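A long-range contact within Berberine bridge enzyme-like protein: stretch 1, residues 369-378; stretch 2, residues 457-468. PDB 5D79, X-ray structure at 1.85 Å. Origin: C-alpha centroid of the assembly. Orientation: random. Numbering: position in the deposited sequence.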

ATOM      1  N   ASP A 369      -5.900   8.215  -6.206  1.00 15.89           N
ATOM      2  CA  ASP A 369      -5.727   9.102  -5.070  1.00 15.57           C
ATOM      3  C   ASP A 369      -5.083  10.442  -5.451  1.00 14.26           C
ATOM      4  O   ASP A 369      -4.679  10.652  -6.592  1.00 13.25           O
ATOM      5  N   ASP A 370      -5.052  11.347  -4.474  1.00 14.52           N
ATOM      6  CA  ASP A 370      -4.613  12.718  -4.639  1.00 13.38           C
ATOM      7  C   ASP A 370      -3.970  13.234  -3.355  1.00  9.94           C
ATOM      8  O   ASP A 370      -4.155  12.681  -2.264  1.00 10.54           O
ATOM      9  N   PHE A 371      -3.249  14.334  -3.492  1.00 10.08           N
ATOM     10  CA  PHE A 371      -2.743  15.051  -2.350  1.00 12.51           C
ATOM     11  C   PHE A 371      -3.318  16.459  -2.383  1.00 15.52           C
ATOM     12  O   PHE A 371      -3.316  17.112  -3.425  1.00 13.14           O
ATOM     13  N   VAL A 372      -3.849  16.894  -1.245  1.00 13.86           N
ATOM     14  CA  VAL A 372      -4.413  18.226  -1.105  1.00 14.34           C
ATOM     15  C   VAL A 372      -3.424  19.091  -0.354  1.00 10.88           C
ATOM     16  O   VAL A 372      -2.932  18.706   0.701  1.00 12.36           O
ATOM     17  N   GLN A 373      -3.118  20.254  -0.917  1.00 15.67           N
ATOM     18  CA  GLN A 373      -2.090  21.135  -0.363  1.00 14.04           C
ATOM     19  C   GLN A 373      -2.687  22.379   0.288  1.00 13.02           C
ATOM     20  O   GLN A 373      -2.032  23.058   1.076  1.00 18.68           O
ATOM     21  N   GLU A 374      -3.936  22.666  -0.037  1.00 13.31           N
ATOM     22  CA  GLU A 374      -4.669  23.742   0.618  1.00 20.02           C
ATOM     23  C   GLU A 374      -6.153  23.399   0.613  1.00 19.28           C
ATOM     24  O   GLU A 374      -6.634  22.768  -0.330  1.00 18.78           O
ATOM     25  N   PRO A 375      -6.880  23.813   1.667  1.00 16.55           N
ATOM     26  CA  PRO A 375      -8.251  23.341   1.904  1.00 18.05           C
ATOM     27  C   PRO A 375      -9.168  23.514   0.694  1.00 18.17           C
ATOM     28  O   PRO A 375      -9.196  24.587   0.089  1.00 20.03           O
ATOM     29  N   ILE A 376      -9.878  22.451   0.330  1.00 15.18           N
ATOM     30  CA  ILE A 376     -10.819  22.510  -0.772  1.00 15.79           C
ATOM     31  C   ILE A 376     -12.056  23.257  -0.299  1.00 18.33           C
ATOM     32  O   ILE A 376     -12.380  23.228   0.893  1.00 20.22           O
ATOM     33  N   PRO A 377     -12.737  23.952  -1.223  1.00 15.46           N
ATOM     34  CA  PRO A 377     -13.912  24.751  -0.866  1.00 19.83           C
ATOM     35  C   PRO A 377     -15.099  23.920  -0.394  1.00 19.07           C
ATOM     36  O   PRO A 377     -15.233  22.760  -0.775  1.00 16.67           O
ATOM     37  N   GLU A 378     -15.946  24.542   0.419  1.00 19.21           N
ATOM     38  CA  GLU A 378     -17.171  23.928   0.906  1.00 18.98           C
ATOM     39  C   GLU A 378     -17.943  23.311  -0.249  1.00 19.50           C
ATOM     40  O   GLU A 378     -18.521  22.239  -0.111  1.00 19.35           O
ATOM     41  N   PHE A 457     -13.314  15.612 -11.292  1.00 17.95           N
ATOM     42  CA  PHE A 457     -13.929  16.744 -10.639  1.00 18.42           C
ATOM     43  C   PHE A 457     -12.946  17.424  -9.696  1.00 21.17           C
ATOM     44  O   PHE A 457     -12.933  18.651  -9.587  1.00 24.22           O
ATOM     45  N   MET A 458     -12.116  16.629  -9.028  1.00 21.34           N
ATOM     46  CA  MET A 458     -11.238  17.145  -7.975  1.00 18.73           C
ATOM     47  C   MET A 458      -9.994  17.865  -8.498  1.00 17.96           C
ATOM     48  O   MET A 458      -9.258  18.450  -7.712  1.00 18.83           O
ATOM     49  N   THR A 459      -9.769  17.820  -9.811  1.00 19.01           N
ATOM     50  CA  THR A 459      -8.570  18.389 -10.436  1.00 13.76           C
ATOM     51  C   THR A 459      -8.185  19.801  -9.932  1.00 18.85           C
ATOM     52  O   THR A 459      -7.064  19.994  -9.464  1.00 18.11           O
ATOM     53  N   PRO A 460      -9.106  20.786  -9.989  1.00 18.06           N
ATOM     54  CA  PRO A 460      -8.664  22.125  -9.592  1.00 16.67           C
ATOM     55  C   PRO A 460      -8.306  22.295  -8.119  1.00 18.31           C
ATOM     56  O   PRO A 460      -7.824  23.354  -7.766  1.00 18.79           O
ATOM     57  N   TYR A 461      -8.544  21.289  -7.285  1.00 20.67           N
ATOM     58  CA  TYR A 461      -8.447  21.453  -5.840  1.00 17.67           C
ATOM     59  C   TYR A 461      -7.265  20.708  -5.217  1.00 15.81           C
ATOM     60  O   TYR A 461      -6.942  20.908  -4.044  1.00 15.35           O
ATOM     61  N   VAL A 462      -6.633  19.843  -6.002  1.00 14.02           N
ATOM     62  CA  VAL A 462      -5.516  19.051  -5.505  1.00 16.50           C
ATOM     63  C   VAL A 462      -4.181  19.495  -6.125  1.00 21.58           C
ATOM     64  O   VAL A 462      -4.138  20.458  -6.909  1.00 19.88           O
ATOM     65  N   SER A 463      -3.093  18.811  -5.749  1.00 22.59           N
ATOM     66  CA  SER A 463      -1.748  19.181  -6.195  1.00 17.83           C
ATOM     67  C   SER A 463      -1.686  19.148  -7.713  1.00 18.66           C
ATOM     68  O   SER A 463      -2.432  18.406  -8.359  1.00 17.08           O
ATOM     69  N   LYS A 464      -0.818  19.972  -8.282  1.00 18.44           N
ATOM     70  CA  LYS A 464      -0.718  20.051  -9.727  1.00 20.86           C
ATOM     71  C   LYS A 464       0.717  20.278 -10.140  1.00 17.81           C
ATOM     72  O   LYS A 464       1.503  20.795  -9.361  1.00 21.19           O
ATOM     73  N   SER A 465       1.047  19.884 -11.364  1.00 19.87           N
ATOM     74  CA  SER A 465       2.383  20.083 -11.932  1.00 22.90           C
ATOM     75  C   SER A 465       3.542  19.754 -10.982  1.00 20.88           C
ATOM     76  O   SER A 465       4.287  20.648 -10.571  1.00 22.65           O
ATOM     77  N   PRO A 466       3.703  18.467 -10.639  1.00 21.49           N
ATOM     78  CA  PRO A 466       2.847  17.362 -11.086  1.00 18.87           C
ATOM     79  C   PRO A 466       1.677  17.116 -10.134  1.00 19.72           C
ATOM     80  O   PRO A 466       1.735  17.510  -8.964  1.00 17.47           O
ATOM     81  N   ARG A 467       0.630  16.472 -10.640  1.00 19.33           N
ATOM     82  CA  ARG A 467      -0.447  15.978  -9.789  1.00 18.04           C
ATOM     83  C   ARG A 467       0.045  14.746  -9.026  1.00 16.31           C
ATOM     84  O   ARG A 467       0.247  13.682  -9.612  1.00 13.65           O
ATOM     85  N   GLY A 468       0.257  14.893  -7.720  1.00 14.12           N
ATOM     86  CA  GLY A 468       0.817  13.809  -6.928  1.00 13.95           C
ATOM     87  C   GLY A 468      -0.037  12.553  -6.815  1.00 13.27           C
ATOM     88  O   GLY A 468      -1.259  12.621  -6.728  1.00 13.08           O
TER

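This is a mixed contact in which a salt bridge from a buried aspartate, one backbone hydrogen bond and bridging waters hold the end of a strand and the loop that follows against a second segment, with an apolar patch alongside. Asp 370 leaves its strand sideways, but its m rotamer (chi1 -90°) brings the carboxylate to Arg 467. The arginine's first three chi angles are all t, which carries the guanidinium out to the acid, edge first: NE donates to Asp 370 OD1 at 2.9 Å and NH2 to Asp 370 OD2 at 3.0 Å. A planar, two-pronged donor suits a carboxylate well, and Arg 467 NH1 donates to Thr 459 OG1 at 2.9 Å.

Water 1 donates to Asp 370 OD1 (2.6 Å) and Gly 468 O (2.8 Å) and accepts from Phe 371 N and Ser 463 OG (each 2.9 Å). Ser 463, with chi1 p, points toward the strand; its OG accepts from Gly 468 N (2.8 Å), while its N donates to Phe 371 O (2.9 Å). Gly 468 suits its tight position: an ideal CB would lie 3.2 Å from Phe 371 CD1. The phenyl ring (chi1 m) turns its edge to Gly 468 O.

Met 458 (m, m, m), Tyr 461 and Val 462 (both chi1 m) and Ile 376 (chi1 p) point toward the other stretch. Val 372 (chi1 t) places CG2 3.9 Å from Val 462 CG1. Ile 376 CG2 lies 3.8 Å from Tyr 461 CB and 4.4 Å from Met 458 CE; Pro 377 CD lies 3.5 Å from Tyr 461 CD1. Isoleucine and proline thus give Tyr 461, the most covered residue (79 Å²), apolar surface. Water 2 links Gln 373 N to Tyr 461 O; water 3 accepts from Lys 464 N and lies 2.7 Å from Gln 373 OE1.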

ATOM      1  CB  ASP A 369      -4.953   8.379  -3.955  1.00  9.98           C
ATOM      2  CG  ASP A 369      -3.439   8.477  -4.087  1.00 14.37           C
ATOM      3  OD1 ASP A 369      -2.895   8.459  -5.207  1.00 16.20           O
ATOM      4  OD2 ASP A 369      -2.782   8.560  -3.027  1.00 16.63           O
ATOM      5  CB  ASP A 370      -5.794  13.629  -4.988  1.00 10.52           C
ATOM      6  CG  ASP A 370      -6.038  13.750  -6.459  1.00 13.10           C
ATOM      7  OD1 ASP A 370      -5.066  13.946  -7.216  1.00 16.66           O
ATOM      8  OD2 ASP A 370      -7.217  13.680  -6.858  1.00 15.51           O
ATOM      9  CB  PHE A 371      -1.213  15.046  -2.347  1.00 11.54           C
ATOM     10  CG  PHE A 371      -0.636  13.695  -2.072  1.00 15.04           C
ATOM     11  CD1 PHE A 371      -0.442  12.789  -3.110  1.00 17.51           C
ATOM     12  CD2 PHE A 371      -0.349  13.299  -0.770  1.00 15.71           C
ATOM     13  CE1 PHE A 371       0.049  11.514  -2.856  1.00 16.88           C
ATOM     14  CE2 PHE A 371       0.152  12.026  -0.508  1.00 14.97           C
ATOM     15  CZ  PHE A 371       0.344  11.132  -1.554  1.00 13.65           C
ATOM     16  CB  VAL A 372      -5.776  18.198  -0.370  1.00 12.45           C
ATOM     17  CG1 VAL A 372      -6.265  19.617  -0.044  1.00 11.27           C
ATOM     18  CG2 VAL A 372      -6.809  17.430  -1.197  1.00 11.82           C
ATOM     19  CB  GLN A 373      -1.090  21.514  -1.461  1.00 12.24           C
ATOM     20  CG  GLN A 373      -0.428  20.285  -2.079  1.00 14.13           C
ATOM     21  CD  GLN A 373       0.662  20.593  -3.068  1.00 14.86           C
ATOM     22  OE1 GLN A 373       0.518  21.459  -3.922  1.00 20.43           O
ATOM     23  NE2 GLN A 373       1.764  19.863  -2.968  1.00 16.00           N
ATOM     24  CB  GLU A 374      -4.404  25.095  -0.063  1.00 25.52           C
ATOM     25  CG  GLU A 374      -4.784  25.183  -1.535  1.00 25.28           C
ATOM     26  CD  GLU A 374      -4.396  26.519  -2.164  1.00 24.36           C
ATOM     27  OE1 GLU A 374      -3.361  27.093  -1.768  1.00 22.67           O
ATOM     28  OE2 GLU A 374      -5.135  26.996  -3.051  1.00 28.03           O
ATOM     29  CB  PRO A 375      -8.712  24.208   3.080  1.00 18.42           C
ATOM     30  CG  PRO A 375      -7.452  24.524   3.795  1.00 18.63           C
ATOM     31  CD  PRO A 375      -6.465  24.782   2.697  1.00 16.96           C
ATOM     32  CB  ILE A 376     -11.194  21.111  -1.275  1.00 16.51           C
ATOM     33  CG1 ILE A 376     -12.183  20.450  -0.307  1.00 17.61           C
ATOM     34  CG2 ILE A 376      -9.931  20.285  -1.467  1.00 16.18           C
ATOM     35  CD1 ILE A 376     -12.624  19.076  -0.700  1.00 20.15           C
ATOM     36  CB  PRO A 377     -14.259  25.466  -2.176  1.00 21.00           C
ATOM     37  CG  PRO A 377     -13.668  24.632  -3.230  1.00 20.42           C
ATOM     38  CD  PRO A 377     -12.392  24.112  -2.644  1.00 14.88           C
ATOM     39  CB  GLU A 378     -18.029  24.969   1.622  1.00 21.54           C
ATOM     40  CG  GLU A 378     -19.333  24.434   2.193  1.00 23.83           C
ATOM     41  CD  GLU A 378     -20.202  25.531   2.803  1.00 27.45           C
ATOM     42  OE1 GLU A 378     -20.196  26.671   2.271  1.00 29.79           O
ATOM     43  OE2 GLU A 378     -20.892  25.247   3.814  1.00 27.83           O
ATOM     44  CB  PHE A 457     -15.183  16.353  -9.856  1.00 18.12           C
ATOM     45  CG  PHE A 457     -15.659  17.452  -8.949  1.00 21.93           C
ATOM     46  CD1 PHE A 457     -16.260  18.590  -9.479  1.00 22.43           C
ATOM     47  CD2 PHE A 457     -15.442  17.390  -7.582  1.00 20.26           C
ATOM     48  CE1 PHE A 457     -16.666  19.632  -8.662  1.00 21.69           C
ATOM     49  CE2 PHE A 457     -15.845  18.434  -6.760  1.00 21.61           C
ATOM     50  CZ  PHE A 457     -16.458  19.558  -7.304  1.00 19.33           C
ATOM     51  CB  MET A 458     -10.810  16.005  -7.045  1.00 12.48           C
ATOM     52  CG  MET A 458     -11.901  15.513  -6.123  1.00 12.40           C
ATOM     53  SD  MET A 458     -12.305  16.730  -4.857  1.00 18.53           S
ATOM     54  CE  MET A 458     -10.778  16.767  -3.929  1.00 11.81           C
ATOM     55  CB  THR A 459      -8.723  18.432 -11.971  1.00 14.47           C
ATOM     56  OG1 THR A 459      -8.999  17.116 -12.472  1.00 14.43           O
ATOM     57  CG2 THR A 459      -7.456  18.981 -12.624  1.00 14.65           C
ATOM     58  CB  PRO A 460      -9.883  22.988  -9.915  1.00 20.25           C
ATOM     59  CG  PRO A 460     -11.021  22.081  -9.726  1.00 20.94           C
ATOM     60  CD  PRO A 460     -10.551  20.776 -10.285  1.00 19.41           C
ATOM     61  CB  TYR A 461      -9.743  20.986  -5.180  1.00 14.78           C
ATOM     62  CG  TYR A 461     -11.004  21.548  -5.796  1.00 18.70           C
ATOM     63  CD1 TYR A 461     -11.255  22.912  -5.769  1.00 18.73           C
ATOM     64  CD2 TYR A 461     -11.961  20.711  -6.384  1.00 17.72           C
ATOM     65  CE1 TYR A 461     -12.410  23.439  -6.320  1.00 21.44           C
ATOM     66  CE2 TYR A 461     -13.130  21.235  -6.940  1.00 19.80           C
ATOM     67  CZ  TYR A 461     -13.341  22.605  -6.901  1.00 22.03           C
ATOM     68  OH  TYR A 461     -14.476  23.169  -7.432  1.00 24.34           O
ATOM     69  CB  VAL A 462      -5.743  17.544  -5.760  1.00 15.09           C
ATOM     70  CG1 VAL A 462      -7.034  17.091  -5.074  1.00 13.30           C
ATOM     71  CG2 VAL A 462      -5.775  17.243  -7.257  1.00 16.44           C
ATOM     72  CB  SER A 463      -0.684  18.255  -5.590  1.00 15.91           C
ATOM     73  OG  SER A 463      -0.731  16.954  -6.154  1.00 16.18           O
ATOM     74  CB  LYS A 464      -1.612  21.173 -10.251  1.00 29.91           C
ATOM     75  CG  LYS A 464      -1.364  22.489  -9.561  1.00 39.16           C
ATOM     76  CD  LYS A 464      -2.390  23.531  -9.952  1.00 49.78           C
ATOM     77  CE  LYS A 464      -2.002  24.920  -9.419  1.00 55.45           C
ATOM     78  NZ  LYS A 464      -1.899  24.965  -7.927  1.00 56.28           N
ATOM     79  CB  SER A 465       2.526  21.524 -12.419  1.00 27.18           C
ATOM     80  OG  SER A 465       1.503  21.844 -13.344  1.00 29.37           O
ATOM     81  CB  PRO A 466       3.794  16.171 -11.075  1.00 16.88           C
ATOM     82  CG  PRO A 466       4.647  16.459  -9.876  1.00 18.50           C
ATOM     83  CD  PRO A 466       4.831  17.975  -9.826  1.00 19.68           C
ATOM     84  CB  ARG A 467      -1.691  15.647 -10.623  1.00 12.31           C
ATOM     85  CG  ARG A 467      -2.919  15.228  -9.808  1.00 11.98           C
ATOM     86  CD  ARG A 467      -4.158  15.157 -10.692  1.00 14.78           C
ATOM     87  NE  ARG A 467      -5.376  14.925  -9.912  1.00 18.25           N
ATOM     88  CZ  ARG A 467      -6.619  15.048 -10.381  1.00 16.29           C
ATOM     89  NH1 ARG A 467      -6.834  15.403 -11.639  1.00 16.94           N
ATOM     90  NH2 ARG A 467      -7.652  14.818  -9.586  1.00 14.59           N
TER
HETATM   91  O   HOH W   1      -2.796  14.969  -6.330  1.00 13.83           O
HETATM   92  O   HOH W   2      -4.410  21.293  -3.084  1.00 15.42           O
HETATM   93  O   HOH W   3       1.109  21.196  -6.531  1.00 27.51           O